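PDB 3SC6: dTDP-4-dehydrorhamnose reductase, which catalyses the NADP(H)-dependent interconversion of dTDP-4-dehydro-L-rhamnose and dTDP-L-rhamnose, the last step in making dTDP-L-rhamnose. Local coordinates for residues 7-12 against 55-60; 47-52 against 90-95; 98-103 against 147-152. One frame throughout, in Å; residues are numbered along the deposited sequence.

Interaction 1. Residues 7-12 against 55-60; sequences RVIITG and IRPHII
Arg7 and His58 meet obliquely at the outer end of this strand pair. Their guanidinium and imidazole planes are 58° apart. CE1 of His58 stands over one face of the guanidinium, toward its rim, 3.7 Å from Arg7 NE. The ring is held by the backbone of strand 6-11: Arg7 N donates to His58 ND1 at 3.1 Å, coming in slightly tilted from the ring plane. ND1 thus acts as an acceptor, consistent with a neutral ring protonated at NE2. The guanidinium has its own tether. Arg7 NH2 gives a bond to Arg56 O at 2.9 Å, and that oxygen lies in the guanidinium plane. Arg56 O belongs to the turn that ends helix 45-55, so the arginine bridges strand and turn.

Further in, Ile9 crosses the ring of Pro57. Its CG1 is anti to the carbonyl carbon (chi1 -67°), and CD1 beyond it rests 3.4 Å from Pro57 CG and 4.0 Å from Ile55 CD1. On the other face of the sheet Val8 and Ile59 lie side by side, with Val8 CG1 3.7 Å from Ile59 CB. The backbones pair in parallel. Arg7 O accepts from both His58 N and Ile59 N, and Ile9 N donates to Ile59 O.

Strand 6-11 has a second parallel neighbour, strand 30-35, whose Tyr30 touches both Val8 and Ile59. Beyond the paired residues, Gly12 touches the bound NADP. On the Ile9 face, Ile60 packs on Val90 and Ser94 of helix 76-97.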
loop_
_atom_site.group_PDB
_atom_site.type_symbol
_atom_site.label_atom_id
_atom_site.label_comp_id
_atom_site.label_asym_id
_atom_site.label_seq_id
_atom_site.Cartn_x
_atom_site.Cartn_y
_atom_site.Cartn_z
ATOM N N ARG A 7 5.229 -3.704 21.760
ATOM C CA ARG A 7 3.804 -3.651 21.446
ATOM C C ARG A 7 3.603 -2.945 20.120
ATOM O O ARG A 7 4.188 -1.888 19.902
ATOM C CB ARG A 7 3.211 -2.765 22.512
ATOM C CG ARG A 7 3.667 -3.185 23.871
ATOM C CD ARG A 7 3.489 -2.071 24.837
ATOM N NE ARG A 7 4.248 -2.375 26.032
ATOM C CZ ARG A 7 4.531 -1.491 26.973
ATOM N NH1 ARG A 7 5.256 -1.865 28.022
ATOM N NH2 ARG A 7 4.130 -0.229 26.848
ATOM N N VAL A 8 2.756 -3.494 19.254
ATOM C CA VAL A 8 2.509 -2.877 17.957
ATOM C C VAL A 8 1.023 -2.759 17.671
ATOM O O VAL A 8 0.279 -3.718 17.829
ATOM C CB VAL A 8 3.145 -3.692 16.803
ATOM C CG1 VAL A 8 4.637 -3.824 17.008
ATOM C CG2 VAL A 8 2.529 -5.062 16.717
ATOM N N ILE A 9 0.592 -1.568 17.272
ATOM C CA ILE A 9 -0.806 -1.326 16.941
ATOM C C ILE A 9 -0.947 -1.246 15.429
ATOM O O ILE A 9 -0.106 -0.655 14.756
ATOM C CB ILE A 9 -1.352 -0.021 17.560
ATOM C CG1 ILE A 9 -1.418 -0.140 19.083
ATOM C CG2 ILE A 9 -2.754 0.269 17.055
ATOM C CD1 ILE A 9 -2.007 1.089 19.768
ATOM N N ILE A 10 -2.004 -1.862 14.900
ATOM C CA ILE A 10 -2.269 -1.857 13.464
ATOM C C ILE A 10 -3.644 -1.250 13.200
ATOM O O ILE A 10 -4.656 -1.785 13.642
ATOM C CB ILE A 10 -2.232 -3.271 12.862
ATOM C CG1 ILE A 10 -0.865 -3.914 13.098
ATOM C CG2 ILE A 10 -2.518 -3.214 11.381
ATOM C CD1 ILE A 10 -0.738 -5.308 12.521
ATOM N N THR A 11 -3.673 -0.126 12.494
ATOM C CA THR A 11 -4.931 0.540 12.175
ATOM C C THR A 11 -5.427 0.028 10.819
ATOM O O THR A 11 -4.668 -0.023 9.856
ATOM C CB THR A 11 -4.768 2.069 12.140
ATOM O OG1 THR A 11 -3.830 2.432 11.121
ATOM C CG2 THR A 11 -4.277 2.583 13.486
ATOM N N GLY A 12 -6.703 -0.341 10.748
ATOM C CA GLY A 12 -7.286 -0.863 9.507
ATOM C C GLY A 12 -6.865 -2.318 9.336
ATOM O O GLY A 12 -6.451 -2.736 8.254
ATOM N N ILE A 55 -2.756 1.255 25.637
ATOM C CA ILE A 55 -1.811 0.248 25.163
ATOM C C ILE A 55 -0.386 0.795 25.171
ATOM O O ILE A 55 0.565 0.081 25.500
ATOM C CB ILE A 55 -2.162 -0.226 23.745
ATOM C CG1 ILE A 55 -3.576 -0.809 23.716
ATOM C CG2 ILE A 55 -1.166 -1.268 23.278
ATOM C CD1 ILE A 55 -4.007 -1.297 22.355
ATOM N N ARG A 56 -0.259 2.069 24.815
ATOM C CA ARG A 56 1.028 2.760 24.764
ATOM C C ARG A 56 2.046 1.869 24.050
ATOM O O ARG A 56 2.903 1.247 24.682
ATOM C CB ARG A 56 1.468 3.167 26.170
ATOM C CG ARG A 56 2.715 4.005 26.195
ATOM C CD ARG A 56 2.990 4.533 27.583
ATOM N NE ARG A 56 4.150 5.419 27.588
ATOM C CZ ARG A 56 4.579 6.093 28.650
ATOM N NH1 ARG A 56 3.930 6.009 29.805
ATOM N NH2 ARG A 56 5.646 6.874 28.548
ATOM N N PRO A 57 1.947 1.819 22.710
ATOM C CA PRO A 57 2.803 1.011 21.849
ATOM C C PRO A 57 4.133 1.599 21.405
ATOM O O PRO A 57 4.292 2.815 21.311
ATOM C CB PRO A 57 1.927 0.812 20.613
ATOM C CG PRO A 57 1.162 2.085 20.514
ATOM C CD PRO A 57 0.938 2.560 21.929
ATOM N N HIS A 58 5.075 0.703 21.127
ATOM C CA HIS A 58 6.399 1.080 20.671
ATOM C C HIS A 58 6.338 1.366 19.175
ATOM O O HIS A 58 7.041 2.237 18.671
ATOM C CB HIS A 58 7.414 -0.049 20.911
ATOM C CG HIS A 58 7.628 -0.391 22.354
ATOM N ND1 HIS A 58 6.894 -1.352 23.014
ATOM C CD2 HIS A 58 8.516 0.088 23.259
ATOM C CE1 HIS A 58 7.309 -1.442 24.265
ATOM N NE2 HIS A 58 8.292 -0.578 24.439
ATOM N N ILE A 59 5.483 0.628 18.475
ATOM C CA ILE A 59 5.331 0.779 17.036
ATOM C C ILE A 59 3.872 0.878 16.620
ATOM O O ILE A 59 2.997 0.307 17.258
ATOM C CB ILE A 59 5.941 -0.446 16.315
ATOM C CG1 ILE A 59 7.325 -0.767 16.892
ATOM C CG2 ILE A 59 6.024 -0.207 14.816
ATOM C CD1 ILE A 59 7.973 -1.987 16.288
ATOM N N ILE A 60 3.616 1.626 15.552
ATOM C CA ILE A 60 2.266 1.787 15.036
ATOM C C ILE A 60 2.294 1.709 13.522
ATOM O O ILE A 60 2.855 2.582 12.856
ATOM C CB ILE A 60 1.605 3.114 15.436
ATOM C CG1 ILE A 60 1.463 3.220 16.951
ATOM C CG2 ILE A 60 0.224 3.215 14.808
ATOM C CD1 ILE A 60 0.771 4.501 17.400
#

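Interaction 2. Residues 47-52 against 90-95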
loop_
_atom_site.group_PDB
_atom_site.type_symbol
_atom_site.label_atom_id
_atom_site.label_comp_id
_atom_site.label_asym_id
_atom_site.label_seq_id
_atom_site.Cartn_x
_atom_site.Cartn_y
_atom_site.Cartn_z
ATOM N N GLN A 47 -10.804 9.126 20.562
ATOM C CA GLN A 47 -10.691 7.673 20.635
ATOM C C GLN A 47 -9.267 7.227 20.322
ATOM O O GLN A 47 -8.740 6.321 20.974
ATOM C CB GLN A 47 -11.655 6.994 19.654
ATOM C CG GLN A 47 -11.622 5.461 19.726
ATOM C CD GLN A 47 -12.561 4.784 18.730
ATOM O OE1 GLN A 47 -13.108 5.425 17.831
ATOM N NE2 GLN A 47 -12.726 3.473 18.874
ATOM N N VAL A 48 -8.651 7.858 19.322
ATOM C CA VAL A 48 -7.288 7.516 18.928
ATOM C C VAL A 48 -6.350 7.655 20.122
ATOM O O VAL A 48 -5.531 6.771 20.386
ATOM C CB VAL A 48 -6.782 8.398 17.767
ATOM C CG1 VAL A 48 -5.356 8.021 17.402
ATOM C CG2 VAL A 48 -7.680 8.250 16.560
ATOM N N GLN A 49 -6.468 8.767 20.839
ATOM C CA GLN A 49 -5.627 9.001 22.008
ATOM C C GLN A 49 -5.911 7.989 23.123
ATOM O O GLN A 49 -4.984 7.438 23.708
ATOM C CB GLN A 49 -5.743 10.455 22.491
ATOM C CG GLN A 49 -5.159 11.467 21.488
ATOM C CD GLN A 49 -5.286 12.922 21.930
ATOM O OE1 GLN A 49 -6.165 13.277 22.719
ATOM N NE2 GLN A 49 -4.435 13.781 21.374
ATOM N N GLN A 50 -7.182 7.718 23.395
ATOM C CA GLN A 50 -7.535 6.760 24.438
ATOM C C GLN A 50 -6.861 5.409 24.224
ATOM O O GLN A 50 -6.239 4.864 25.127
ATOM C CB GLN A 50 -9.039 6.527 24.465
ATOM C CG GLN A 50 -9.474 5.518 25.520
ATOM C CD GLN A 50 -10.963 5.248 25.499
ATOM O OE1 GLN A 50 -11.483 4.517 26.344
ATOM N NE2 GLN A 50 -11.663 5.836 24.530
ATOM N N VAL A 51 -7.002 4.870 23.021
ATOM C CA VAL A 51 -6.419 3.580 22.689
ATOM C C VAL A 51 -4.893 3.590 22.723
ATOM O O VAL A 51 -4.277 2.675 23.271
ATOM C CB VAL A 51 -6.889 3.097 21.305
ATOM C CG1 VAL A 51 -6.228 1.773 20.955
ATOM C CG2 VAL A 51 -8.404 2.958 21.277
ATOM N N VAL A 52 -4.286 4.620 22.143
ATOM C CA VAL A 52 -2.831 4.719 22.120
ATOM C C VAL A 52 -2.258 4.943 23.524
ATOM O O VAL A 52 -1.153 4.497 23.812
ATOM C CB VAL A 52 -2.342 5.811 21.149
ATOM C CG1 VAL A 52 -0.829 5.923 21.193
ATOM C CG2 VAL A 52 -2.801 5.498 19.732
ATOM N N VAL A 90 -3.422 10.117 14.210
ATOM C CA VAL A 90 -2.553 9.001 14.585
ATOM C C VAL A 90 -1.139 9.517 14.818
ATOM O O VAL A 90 -0.384 8.944 15.602
ATOM C CB VAL A 90 -2.553 7.892 13.514
ATOM C CG1 VAL A 90 -1.542 6.804 13.853
ATOM C CG2 VAL A 90 -3.960 7.312 13.363
ATOM N N ALA A 91 -0.791 10.609 14.137
ATOM C CA ALA A 91 0.527 11.215 14.276
ATOM C C ALA A 91 0.645 11.817 15.670
ATOM O O ALA A 91 1.611 11.553 16.392
ATOM C CB ALA A 91 0.739 12.269 13.218
ATOM N N VAL A 92 -0.347 12.621 16.046
ATOM C CA VAL A 92 -0.375 13.261 17.359
ATOM C C VAL A 92 -0.210 12.216 18.467
ATOM O O VAL A 92 0.679 12.329 19.309
ATOM C CB VAL A 92 -1.698 14.035 17.580
ATOM C CG1 VAL A 92 -1.782 14.564 18.998
ATOM C CG2 VAL A 92 -1.835 15.165 16.566
ATOM N N ALA A 93 -1.062 11.193 18.447
ATOM C CA ALA A 93 -1.016 10.125 19.448
ATOM C C ALA A 93 0.351 9.439 19.473
ATOM O O ALA A 93 0.898 9.170 20.544
ATOM C CB ALA A 93 -2.110 9.110 19.182
ATOM N N SER A 94 0.894 9.149 18.294
ATOM C CA SER A 94 2.195 8.498 18.197
ATOM C C SER A 94 3.240 9.332 18.929
ATOM O O SER A 94 4.116 8.787 19.607
ATOM C CB SER A 94 2.605 8.336 16.735
ATOM O OG SER A 94 1.662 7.559 16.017
ATOM N N GLN A 95 3.133 10.654 18.792
ATOM C CA GLN A 95 4.063 11.576 19.437
ATOM C C GLN A 95 3.947 11.523 20.970
ATOM O O GLN A 95 4.957 11.380 21.655
ATOM C CB GLN A 95 3.838 13.006 18.930
ATOM C CG GLN A 95 4.786 14.059 19.519
ATOM C CD GLN A 95 6.262 13.822 19.177
ATOM O OE1 GLN A 95 6.579 12.962 18.356
ATOM N NE2 GLN A 95 7.161 14.586 19.797
#
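Of the carboxamides here, that of Gln49 is the one that meets the other helix, at Val92. It touches with its nitrogen end: NE2 lies 3.6 Å from Val92 CG1, and the two side chains cross at a slant. Val92 CG1 lies close to the amide plane, beyond NE2. The chain, extended beyond CG, takes the amide past the Ala93 methyl to Val92, the residue before it. A second flat group is the peptide carbonyl of Val90. Within that helix Ser94 donates to Val90 O through both N and OG, from opposite faces of the carbonyl plane.

The rest is apolar. Ala93 sits at the middle, with its CB pointing at helix 45-55. Val48 and Val52, one turn apart, approach it with their branched ends. Val48 CG1, anti to the backbone N (chi1 179°), lies 3.9 Å from Ala93 CB and 4.1 Å from Val90 CA. Val52 straddles the same methyl: its CG2 is 3.7 Å from Ala93 CB, while its CG1 lies near Ala93 O. The small alanine lets the backbones come close, and the CA atoms of Gln49 and Ala93 are 5.4 Å apart. The axes run 9.1 Å apart, and the helices point the same broad way, with a crossing angle of -31°.

Both helices lie against one face of the Rossmann sheet. Val52 packs on Pro57, ahead of strand 59-62. Val90 reaches His62 of that strand and Leu101 of strand 100-106, so the pair sits over neighbouring strands.

Interaction 3. Residues 98-103 against 147-152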
loop_
_atom_site.group_PDB
_atom_site.type_symbol
_atom_site.label_atom_id
_atom_site.label_comp_id
_atom_site.label_asym_id
_atom_site.label_seq_id
_atom_site.Cartn_x
_atom_site.Cartn_y
_atom_site.Cartn_z
ATOM N N GLY A 98 5.537 8.373 21.882
ATOM C CA GLY A 98 6.882 8.205 21.355
ATOM C C GLY A 98 7.033 6.896 20.608
ATOM O O GLY A 98 8.062 6.228 20.704
ATOM N N ALA A 99 6.001 6.531 19.856
ATOM C CA ALA A 99 6.013 5.299 19.086
ATOM C C ALA A 99 6.515 5.558 17.674
ATOM O O ALA A 99 6.340 6.651 17.143
ATOM C CB ALA A 99 4.612 4.714 19.025
ATOM N N LYS A 100 7.163 4.561 17.077
ATOM C CA LYS A 100 7.659 4.701 15.717
ATOM C C LYS A 100 6.404 4.552 14.879
ATOM O O LYS A 100 5.616 3.636 15.114
ATOM C CB LYS A 100 8.673 3.614 15.368
ATOM C CG LYS A 100 9.914 3.616 16.243
ATOM C CD LYS A 100 10.888 2.515 15.840
ATOM C CE LYS A 100 12.137 2.547 16.700
ATOM N NZ LYS A 100 13.100 1.484 16.313
ATOM N N LEU A 101 6.208 5.444 13.914
ATOM C CA LEU A 101 5.018 5.397 13.059
ATOM C C LEU A 101 5.295 4.999 11.610
ATOM O O LEU A 101 6.147 5.585 10.944
ATOM C CB LEU A 101 4.327 6.766 13.078
ATOM C CG LEU A 101 3.069 6.932 12.227
ATOM C CD1 LEU A 101 2.025 5.897 12.611
ATOM C CD2 LEU A 101 2.515 8.352 12.370
ATOM N N VAL A 102 4.568 3.995 11.126
ATOM C CA VAL A 102 4.731 3.539 9.750
ATOM C C VAL A 102 3.490 3.975 8.997
ATOM O O VAL A 102 2.394 3.485 9.264
ATOM C CB VAL A 102 4.907 2.016 9.639
ATOM C CG1 VAL A 102 5.005 1.612 8.190
ATOM C CG2 VAL A 102 6.135 1.572 10.392
ATOM N N TYR A 103 3.663 4.921 8.077
ATOM C CA TYR A 103 2.558 5.429 7.288
ATOM C C TYR A 103 2.661 4.906 5.863
ATOM O O TYR A 103 3.577 5.268 5.123
ATOM C CB TYR A 103 2.536 6.957 7.303
ATOM C CG TYR A 103 1.407 7.544 6.496
ATOM C CD1 TYR A 103 0.139 7.698 7.046
ATOM C CD2 TYR A 103 1.607 7.964 5.190
ATOM C CE1 TYR A 103 -0.905 8.231 6.311
ATOM C CE2 TYR A 103 0.570 8.509 4.448
ATOM C CZ TYR A 103 -0.681 8.638 5.016
ATOM O OH TYR A 103 -1.710 9.181 4.285
ATOM N N LYS A 147 9.529 10.214 14.449
ATOM C CA LYS A 147 9.968 8.820 14.461
ATOM C C LYS A 147 8.981 8.130 13.550
ATOM O O LYS A 147 8.010 7.537 14.015
ATOM C CB LYS A 147 9.898 8.209 15.857
ATOM C CG LYS A 147 10.771 8.864 16.908
ATOM C CD LYS A 147 10.585 8.152 18.247
ATOM C CE LYS A 147 11.437 8.759 19.345
ATOM N NZ LYS A 147 11.253 8.039 20.644
ATOM N N TYR A 148 9.226 8.211 12.246
ATOM C CA TYR A 148 8.326 7.607 11.275
ATOM C C TYR A 148 8.994 7.027 10.040
ATOM O O TYR A 148 10.153 7.301 9.741
ATOM C CB TYR A 148 7.331 8.674 10.790
ATOM C CG TYR A 148 8.029 9.862 10.169
ATOM C CD1 TYR A 148 8.461 9.825 8.851
ATOM C CD2 TYR A 148 8.255 11.025 10.895
ATOM C CE1 TYR A 148 9.112 10.899 8.278
ATOM C CE2 TYR A 148 8.905 12.112 10.323
ATOM C CZ TYR A 148 9.327 12.038 9.012
ATOM O OH TYR A 148 9.972 13.098 8.421
ATOM N N PHE A 149 8.211 6.236 9.321
ATOM C CA PHE A 149 8.632 5.599 8.098
ATOM C C PHE A 149 7.491 5.759 7.112
ATOM O O PHE A 149 6.451 5.117 7.263
ATOM C CB PHE A 149 8.858 4.096 8.281
ATOM C CG PHE A 149 9.894 3.743 9.295
ATOM C CD1 PHE A 149 11.214 3.613 8.932
ATOM C CD2 PHE A 149 9.539 3.491 10.605
ATOM C CE1 PHE A 149 12.166 3.266 9.865
ATOM C CE2 PHE A 149 10.489 3.140 11.537
ATOM C CZ PHE A 149 11.801 3.031 11.168
ATOM N N ILE A 150 7.648 6.637 6.130
ATOM C CA ILE A 150 6.601 6.821 5.134
ATOM C C ILE A 150 6.925 5.783 4.074
ATOM O O ILE A 150 7.936 5.895 3.386
ATOM C CB ILE A 150 6.573 8.239 4.546
ATOM C CG1 ILE A 150 6.275 9.256 5.648
ATOM C CG2 ILE A 150 5.502 8.346 3.490
ATOM C CD1 ILE A 150 6.194 10.682 5.163
ATOM N N VAL A 151 6.088 4.755 3.972
ATOM C CA VAL A 151 6.305 3.692 3.000
ATOM C C VAL A 151 5.310 3.717 1.837
ATOM O O VAL A 151 4.165 3.292 1.969
ATOM C CB VAL A 151 6.259 2.298 3.682
ATOM C CG1 VAL A 151 6.437 1.194 2.654
ATOM C CG2 VAL A 151 7.331 2.195 4.767
ATOM N N ARG A 152 5.764 4.220 0.694
ATOM C CA ARG A 152 4.939 4.297 -0.502
ATOM C C ARG A 152 5.036 2.980 -1.249
ATOM O O ARG A 152 6.136 2.467 -1.466
ATOM C CB ARG A 152 5.438 5.424 -1.394
ATOM C CG ARG A 152 5.305 6.784 -0.776
ATOM C CD ARG A 152 6.028 7.825 -1.578
ATOM N NE ARG A 152 5.893 9.144 -0.978
ATOM C CZ ARG A 152 6.570 10.215 -1.371
ATOM N NH1 ARG A 152 7.493 10.110 -2.319
ATOM N NH2 ARG A 152 6.377 11.380 -0.770
#
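Phe149 lies beside Val102 on one face of the sheet, and its side chain can be followed outward from the strand. CB is 4.1 Å from Leu101 O. CG is turned anti to the carbonyl carbon, beside the backbone N (chi1 -60°). From there CD2 comes to 3.9 Å from Val102 CG2, an approach at a slant. CE2 is next, and Lys100 CB lies near the ring plane at this edge, 4.3 Å away. On the same face Val102 CG1 lies 4.2 Å from Val151 CG2. Outside the two strands the Phe149 ring meets that of Tyr207 and packs on Leu201 of helix 191-202. Lys100 NZ leads away and is bonded to Thr204 O.

The backbone between these side chains is a regular parallel ladder. Leu101 N donates to Lys147 O at 2.8 Å. Phe149 N donates to Leu101 O, Tyr103 N to Phe149 O, and Val151 N to Tyr103 O. Strands 100-106 and 148-157 run only 9° apart here. They belong to the parallel sheet of the Rossmann fold, and helix 129-144 lies between them in the chain, in a beta-alpha-beta crossover. Before the first strand, Gly98 closes helix 76-97 with a Schellman motif, and its positive phi suits a glycine.

On the other face Leu101 and Tyr148 meet through their CB atoms, 4.2 Å apart, while the tyrosine ring leads away to Val141 and Lys142 of helix 129-144. Further along, Ile150 CG2 lies at the edge of the Tyr103 ring, 4.3 Å from CD2. The extended chain of Lys147 runs back beside Gly98, its NZ 3.7 Å from Gly98 O.

How the interactions relate
All three contacts belong to the same Rossmann domain. Interactions 1 and 3 are strand pairs in one sheet, joined where strand 59-62 lies next to strand 100-106; Ile60 O probably accepts from Val102 N. Both rest on parallel backbone bonds. Interaction 3 is largely buried, whereas interaction 1 runs out to a polar, partly exposed end at Arg7 and His58. Interaction 2 is helix packing, buried at its alanine centre, with a polar side chain, Gln49, at its partly exposed margin. Its helices lead directly into the strands of the other two: 45-55 into 59-62, and 76-97 into 100-106. Val90 and Ser94 touch both Ile60 and Leu101, so 90-95 ties the helix layer to both ladders.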